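Non-structural protein 3 (Porcine deltacoronavirus, PDB 6LN0) carries a macro domain, a probable ubiquitin-like domain and a zinc-bearing papain-like protease that probably cleaves the viral polyprotein. Local coordinates at residues Thr168-Thr173 / Lys182-Gln187; Asn193-Glu198 / Ile209-Thr214. All blocks are in the same frame, centred on the assembly; numbering follows the deposited sequence.

Contact 1. Residues Thr168-Thr173 / Lys182-Gln187; sequences TIVRTT and KALTPQ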
loop_
_atom_site.group_PDB
_atom_site.type_symbol
_atom_site.label_atom_id
_atom_site.label_comp_id
_atom_site.label_asym_id
_atom_site.label_seq_id
_atom_site.Cartn_x
_atom_site.Cartn_y
_atom_site.Cartn_z
ATOM N N THR A 168 -13.863 3.167 -5.308
ATOM C CA THR A 168 -12.729 3.695 -6.048
ATOM C C THR A 168 -11.890 2.532 -6.569
ATOM O O THR A 168 -11.701 1.523 -5.878
ATOM C CB THR A 168 -11.889 4.633 -5.167
ATOM O OG1 THR A 168 -11.796 4.098 -3.840
ATOM C CG2 THR A 168 -12.536 6.020 -5.083
ATOM N N ILE A 169 -11.414 2.670 -7.796
ATOM C CA ILE A 169 -10.685 1.608 -8.482
ATOM C C ILE A 169 -9.207 1.667 -8.097
ATOM O O ILE A 169 -8.544 2.688 -8.295
ATOM C CB ILE A 169 -10.875 1.734 -9.997
ATOM C CG1 ILE A 169 -12.365 1.927 -10.293
ATOM C CG2 ILE A 169 -10.358 0.505 -10.700
ATOM C CD1 ILE A 169 -13.190 0.709 -9.949
ATOM N N VAL A 170 -8.689 0.573 -7.546
ATOM C CA VAL A 170 -7.351 0.528 -6.972
ATOM C C VAL A 170 -6.575 -0.635 -7.579
ATOM O O VAL A 170 -7.084 -1.760 -7.633
ATOM C CB VAL A 170 -7.399 0.373 -5.443
ATOM C CG1 VAL A 170 -5.970 0.405 -4.872
ATOM C CG2 VAL A 170 -8.277 1.442 -4.829
ATOM N N ARG A 171 -5.342 -0.371 -8.015
ATOM C CA ARG A 171 -4.432 -1.413 -8.485
ATOM C C ARG A 171 -3.502 -1.793 -7.347
ATOM O O ARG A 171 -2.850 -0.924 -6.762
ATOM C CB ARG A 171 -3.626 -0.945 -9.695
ATOM C CG ARG A 171 -4.491 -0.302 -10.774
ATOM C CD ARG A 171 -3.883 -0.457 -12.144
ATOM N NE ARG A 171 -3.886 -1.851 -12.591
ATOM C CZ ARG A 171 -3.200 -2.315 -13.640
ATOM N NH1 ARG A 171 -2.433 -1.500 -14.359
ATOM N NH2 ARG A 171 -3.273 -3.606 -13.963
ATOM N N THR A 172 -3.445 -3.089 -7.038
ATOM C CA THR A 172 -2.744 -3.592 -5.871
ATOM C C THR A 172 -1.961 -4.841 -6.239
ATOM O O THR A 172 -2.279 -5.528 -7.216
ATOM C CB THR A 172 -3.694 -3.964 -4.718
ATOM O OG1 THR A 172 -4.226 -5.277 -4.949
ATOM C CG2 THR A 172 -4.822 -2.987 -4.600
ATOM N N THR A 173 -0.966 -5.158 -5.401
ATOM C CA THR A 173 -0.179 -6.365 -5.584
ATOM C C THR A 173 0.336 -6.817 -4.223
ATOM O O THR A 173 0.484 -6.011 -3.299
ATOM C CB THR A 173 0.992 -6.116 -6.584
ATOM O OG1 THR A 173 1.758 -7.318 -6.781
ATOM C CG2 THR A 173 1.944 -5.007 -6.079
ATOM N N LYS A 182 -8.943 -3.597 -8.103
ATOM C CA LYS A 182 -10.099 -3.757 -7.229
ATOM C C LYS A 182 -10.942 -2.486 -7.209
ATOM O O LYS A 182 -10.434 -1.378 -7.414
ATOM C CB LYS A 182 -9.667 -4.091 -5.804
ATOM C CG LYS A 182 -8.354 -4.859 -5.719
ATOM C CD LYS A 182 -8.141 -5.457 -4.338
ATOM C CE LYS A 182 -7.278 -6.709 -4.396
ATOM N NZ LYS A 182 -7.493 -7.643 -3.237
ATOM N N ALA A 183 -12.240 -2.661 -6.961
ATOM C CA ALA A 183 -13.147 -1.563 -6.635
ATOM C C ALA A 183 -13.380 -1.612 -5.134
ATOM O O ALA A 183 -14.001 -2.551 -4.633
ATOM C CB ALA A 183 -14.467 -1.699 -7.387
ATOM N N LEU A 184 -12.872 -0.628 -4.405
ATOM C CA LEU A 184 -12.903 -0.695 -2.951
ATOM C C LEU A 184 -13.799 0.395 -2.387
ATOM O O LEU A 184 -13.865 1.501 -2.935
ATOM C CB LEU A 184 -11.499 -0.559 -2.357
ATOM C CG LEU A 184 -10.464 -1.639 -2.682
ATOM C CD1 LEU A 184 -9.127 -1.264 -2.064
ATOM C CD2 LEU A 184 -10.904 -3.004 -2.195
ATOM N N THR A 185 -14.501 0.070 -1.295
ATOM C CA THR A 185 -15.220 1.086 -0.543
ATOM C C THR A 185 -14.234 1.825 0.353
ATOM O O THR A 185 -13.180 1.288 0.699
ATOM C CB THR A 185 -16.338 0.464 0.302
ATOM O OG1 THR A 185 -15.833 0.087 1.589
ATOM C CG2 THR A 185 -16.920 -0.761 -0.372
ATOM N N PRO A 186 -14.547 3.067 0.746
ATOM C CA PRO A 186 -13.634 3.792 1.643
ATOM C C PRO A 186 -13.290 2.968 2.876
ATOM O O PRO A 186 -12.240 3.176 3.492
ATOM C CB PRO A 186 -14.420 5.061 1.990
ATOM C CG PRO A 186 -15.317 5.280 0.789
ATOM C CD PRO A 186 -15.695 3.896 0.322
ATOM N N GLN A 187 -14.144 2.001 3.226
ATOM C CA GLN A 187 -13.787 1.060 4.282
ATOM C C GLN A 187 -12.797 0.017 3.781
ATOM O O GLN A 187 -11.791 -0.262 4.443
ATOM C CB GLN A 187 -15.029 0.371 4.841
ATOM C CG GLN A 187 -14.709 -0.665 5.926
ATOM C CD GLN A 187 -14.047 -0.047 7.156
ATOM O OE1 GLN A 187 -14.083 1.172 7.353
ATOM N NE2 GLN A 187 -13.438 -0.891 7.991
#
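Four backbone hydrogen bonds join Thr168-Thr173 to Lys182-Leu184, forming antiparallel hydrogen-bonded pairs at Thr168/Leu184 and Val170/Lys182. The shortest runs from Val170 N to Lys182 O (2.6 Å), with the donor nearly along the C=O axis. Lys182 O also receives a CA-H...O contact from Ile169 CA (3.2 Å). Thr168 holds its OG1 in the crowded position between backbone N and carbonyl carbon (chi1 40°), so OG1 adds a weak bond to Leu184 O (3.4 Å), which already accepts from Thr168 N. Ile169 and Ala183, a non-hydrogen-bonded pair, share the solvent-exposed face, where CD1 of Ile169 meets Ala183 CB at 3.7 Å. The two strands form a hairpin, the first two strands of a four-stranded sheet whose topology fits the beta-grasp of a ubiquitin-like domain. On its other face Val170 CG2 rests against Leu184 CD1 (4.0 Å), the side chains crossing at about a right angle, and Val189 and Ala192 of helix 186-192 cover Leu184. Beyond CG the Lys182 chain is extended and crosses Thr172, with CE 3.4 Å from Thr172 OG1; this carries NZ toward a long, weak ion pair with Glu212. Thr185, at the N-cap of that helix, accepts from Gly188 N.

Contact 2. Residues Asn193-Glu198 / Ile209-Thr214; sequences NLFDGE and IYLEVT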
loop_
_atom_site.group_PDB
_atom_site.type_symbol
_atom_site.label_atom_id
_atom_site.label_comp_id
_atom_site.label_asym_id
_atom_site.label_seq_id
_atom_site.Cartn_x
_atom_site.Cartn_y
_atom_site.Cartn_z
ATOM N N ASN A 193 -4.771 -2.018 3.509
ATOM C CA ASN A 193 -3.424 -1.689 3.942
ATOM C C ASN A 193 -2.570 -1.264 2.752
ATOM O O ASN A 193 -1.473 -1.768 2.535
ATOM C CB ASN A 193 -2.782 -2.865 4.676
ATOM C CG ASN A 193 -3.191 -2.938 6.104
ATOM O OD1 ASN A 193 -3.168 -1.934 6.810
ATOM N ND2 ASN A 193 -3.574 -4.128 6.553
ATOM N N LEU A 194 -3.095 -0.342 1.959
ATOM C CA LEU A 194 -2.361 0.097 0.785
ATOM C C LEU A 194 -1.075 0.776 1.209
ATOM O O LEU A 194 -1.089 1.666 2.064
ATOM C CB LEU A 194 -3.215 1.034 -0.064
ATOM C CG LEU A 194 -4.474 0.286 -0.478
ATOM C CD1 LEU A 194 -5.252 1.070 -1.500
ATOM C CD2 LEU A 194 -4.075 -1.094 -0.997
ATOM N N PHE A 195 0.036 0.339 0.609
ATOM C CA PHE A 195 1.371 0.833 0.922
ATOM C C PHE A 195 2.015 1.444 -0.319
ATOM O O PHE A 195 2.066 0.819 -1.383
ATOM C CB PHE A 195 2.241 -0.288 1.494
ATOM C CG PHE A 195 3.482 0.198 2.159
ATOM C CD1 PHE A 195 3.422 0.839 3.383
ATOM C CD2 PHE A 195 4.721 0.024 1.559
ATOM C CE1 PHE A 195 4.577 1.297 3.998
ATOM C CE2 PHE A 195 5.884 0.471 2.174
ATOM C CZ PHE A 195 5.808 1.114 3.386
ATOM N N ASP A 196 2.512 2.661 -0.154
ATOM C CA ASP A 196 3.078 3.556 -1.151
ATOM C C ASP A 196 4.515 3.221 -1.540
ATOM O O ASP A 196 5.027 3.776 -2.520
ATOM C CB ASP A 196 3.046 4.964 -0.552
ATOM C CG ASP A 196 3.231 6.032 -1.561
ATOM O OD1 ASP A 196 2.627 5.923 -2.655
ATOM O OD2 ASP A 196 3.965 6.997 -1.245
ATOM N N GLY A 197 5.184 2.351 -0.794
ATOM C CA GLY A 197 6.620 2.257 -0.823
ATOM C C GLY A 197 7.297 3.022 0.297
ATOM O O GLY A 197 8.431 2.686 0.664
ATOM N N GLU A 198 6.622 4.028 0.857
ATOM C CA GLU A 198 7.089 4.787 2.011
ATOM C C GLU A 198 6.131 4.734 3.193
ATOM O O GLU A 198 6.573 4.651 4.340
ATOM C CB GLU A 198 7.323 6.252 1.611
ATOM C CG GLU A 198 8.674 6.829 2.058
ATOM C CD GLU A 198 9.879 6.231 1.302
ATOM O OE1 GLU A 198 10.655 5.450 1.917
ATOM O OE2 GLU A 198 10.057 6.559 0.100
ATOM N N ILE A 209 0.060 1.540 -8.672
ATOM C CA ILE A 209 0.060 0.218 -8.071
ATOM C C ILE A 209 0.532 0.333 -6.633
ATOM O O ILE A 209 1.547 0.980 -6.356
ATOM C CB ILE A 209 0.949 -0.744 -8.860
ATOM C CG1 ILE A 209 0.507 -0.793 -10.318
ATOM C CG2 ILE A 209 0.920 -2.104 -8.225
ATOM C CD1 ILE A 209 1.361 -1.745 -11.129
ATOM N N TYR A 210 -0.201 -0.291 -5.719
ATOM C CA TYR A 210 0.077 -0.211 -4.299
ATOM C C TYR A 210 0.333 -1.612 -3.772
ATOM O O TYR A 210 -0.243 -2.596 -4.255
ATOM C CB TYR A 210 -1.094 0.436 -3.523
ATOM C CG TYR A 210 -1.302 1.896 -3.827
ATOM C CD1 TYR A 210 -0.611 2.870 -3.120
ATOM C CD2 TYR A 210 -2.187 2.302 -4.823
ATOM C CE1 TYR A 210 -0.789 4.202 -3.397
ATOM C CE2 TYR A 210 -2.364 3.626 -5.108
ATOM C CZ TYR A 210 -1.672 4.576 -4.386
ATOM O OH TYR A 210 -1.844 5.915 -4.665
ATOM N N LEU A 211 1.218 -1.703 -2.793
ATOM C CA LEU A 211 1.417 -2.965 -2.096
ATOM C C LEU A 211 0.252 -3.156 -1.127
ATOM O O LEU A 211 -0.010 -2.296 -0.279
ATOM C CB LEU A 211 2.758 -2.971 -1.358
ATOM C CG LEU A 211 3.211 -4.290 -0.717
ATOM C CD1 LEU A 211 3.421 -5.392 -1.765
ATOM C CD2 LEU A 211 4.479 -4.091 0.086
ATOM N N GLU A 212 -0.469 -4.257 -1.282
ATOM C CA GLU A 212 -1.487 -4.653 -0.324
ATOM C C GLU A 212 -0.795 -5.416 0.787
ATOM O O GLU A 212 -0.390 -6.563 0.605
ATOM C CB GLU A 212 -2.543 -5.510 -1.002
ATOM C CG GLU A 212 -3.423 -6.291 -0.032
ATOM C CD GLU A 212 -4.849 -6.432 -0.543
ATOM O OE1 GLU A 212 -5.103 -5.971 -1.687
ATOM O OE2 GLU A 212 -5.704 -6.987 0.205
ATOM N N VAL A 213 -0.624 -4.787 1.934
ATOM C CA VAL A 213 0.169 -5.421 2.977
ATOM C C VAL A 213 -0.702 -6.408 3.744
ATOM O O VAL A 213 -1.347 -6.054 4.736
ATOM C CB VAL A 213 0.814 -4.362 3.884
ATOM C CG1 VAL A 213 1.587 -5.016 5.037
ATOM C CG2 VAL A 213 1.723 -3.467 3.050
ATOM N N THR A 214 -0.755 -7.647 3.262
ATOM C CA THR A 214 -1.470 -8.693 3.969
ATOM C C THR A 214 -0.606 -9.160 5.128
ATOM O O THR A 214 0.447 -8.586 5.412
ATOM C CB THR A 214 -1.809 -9.850 3.043
ATOM O OG1 THR A 214 -0.600 -10.511 2.645
ATOM C CG2 THR A 214 -2.582 -9.363 1.842
#
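Leu211 O is gripped twice: Phe195 N donates a hydrogen bond of 2.8 Å to it, in the carbonyl plane but bent at the hydrogen (140°), and Leu194 CA adds a CA-H...O contact of 3.5 Å. The return bond, Leu211 N to Phe195 O (3.0 Å), falls on a carbonyl lone pair and completes the antiparallel hydrogen-bonded pair. Two residues along, past the non-hydrogen-bonded pair Leu194/Glu212, Val213 N reaches Asn193 O at 3.2 Å, straight at the hydrogen but arriving 41° above the carbonyl plane, and longer than its neighbours; here both chains leave regular strand geometry. Asn193 has positive phi (59°) just after helix 186-192, while Val213 is the centre of an inverse gamma turn leading to Thr214, whose OG1 caps Val217 N.

Phe195 and Leu211 share one face, their CB atoms in contact; Val213, beyond the strand end, brings CG2 to Phe195 CB (3.6 Å). With CG anti to the backbone N, the Phe195 ring leads away from the strand 209-212, toward Leu228 and Cys232 of helix 228-237 and an edge-to-face stack with Phe200. On the other face, Leu194 CB meets Tyr210 CB (4.1 Å), the two side chains crossing at about a right angle. The edge of the Tyr210 ring passes Phe195 O, and Tyr210 CE1 lies 3.9 Å from Asp196 OD1, the carboxylate running alongside the ring. Tyr210 OH is satisfied by Lys205 N. The pairing is consistent with a ubiquitin-like beta-grasp, where the strand after the helix pairs antiparallel with the last strand.

Overall arrangement
Contacts 1 and 2 build opposite sides of one mixed four-stranded sheet, in which the inner strands 168-173 and 209-212 run parallel and 180-184 and 194-195 form the edges. They touch directly: Thr173 N lies 2.9 Å from Tyr210 O and Thr173 O 2.8 Å from Glu212 N, both probable hydrogen bonds. Helix 186-192 links them in series along the chain. Contact 1 is partly exposed, a regular ladder with small or aliphatic side chains and a lysine at its margin; contact 2 is buried, with a shorter ladder and aromatic groups packed on either face. Leu194, reaching across to Val170 and Thr172, joins the side-chain layers of the two contacts.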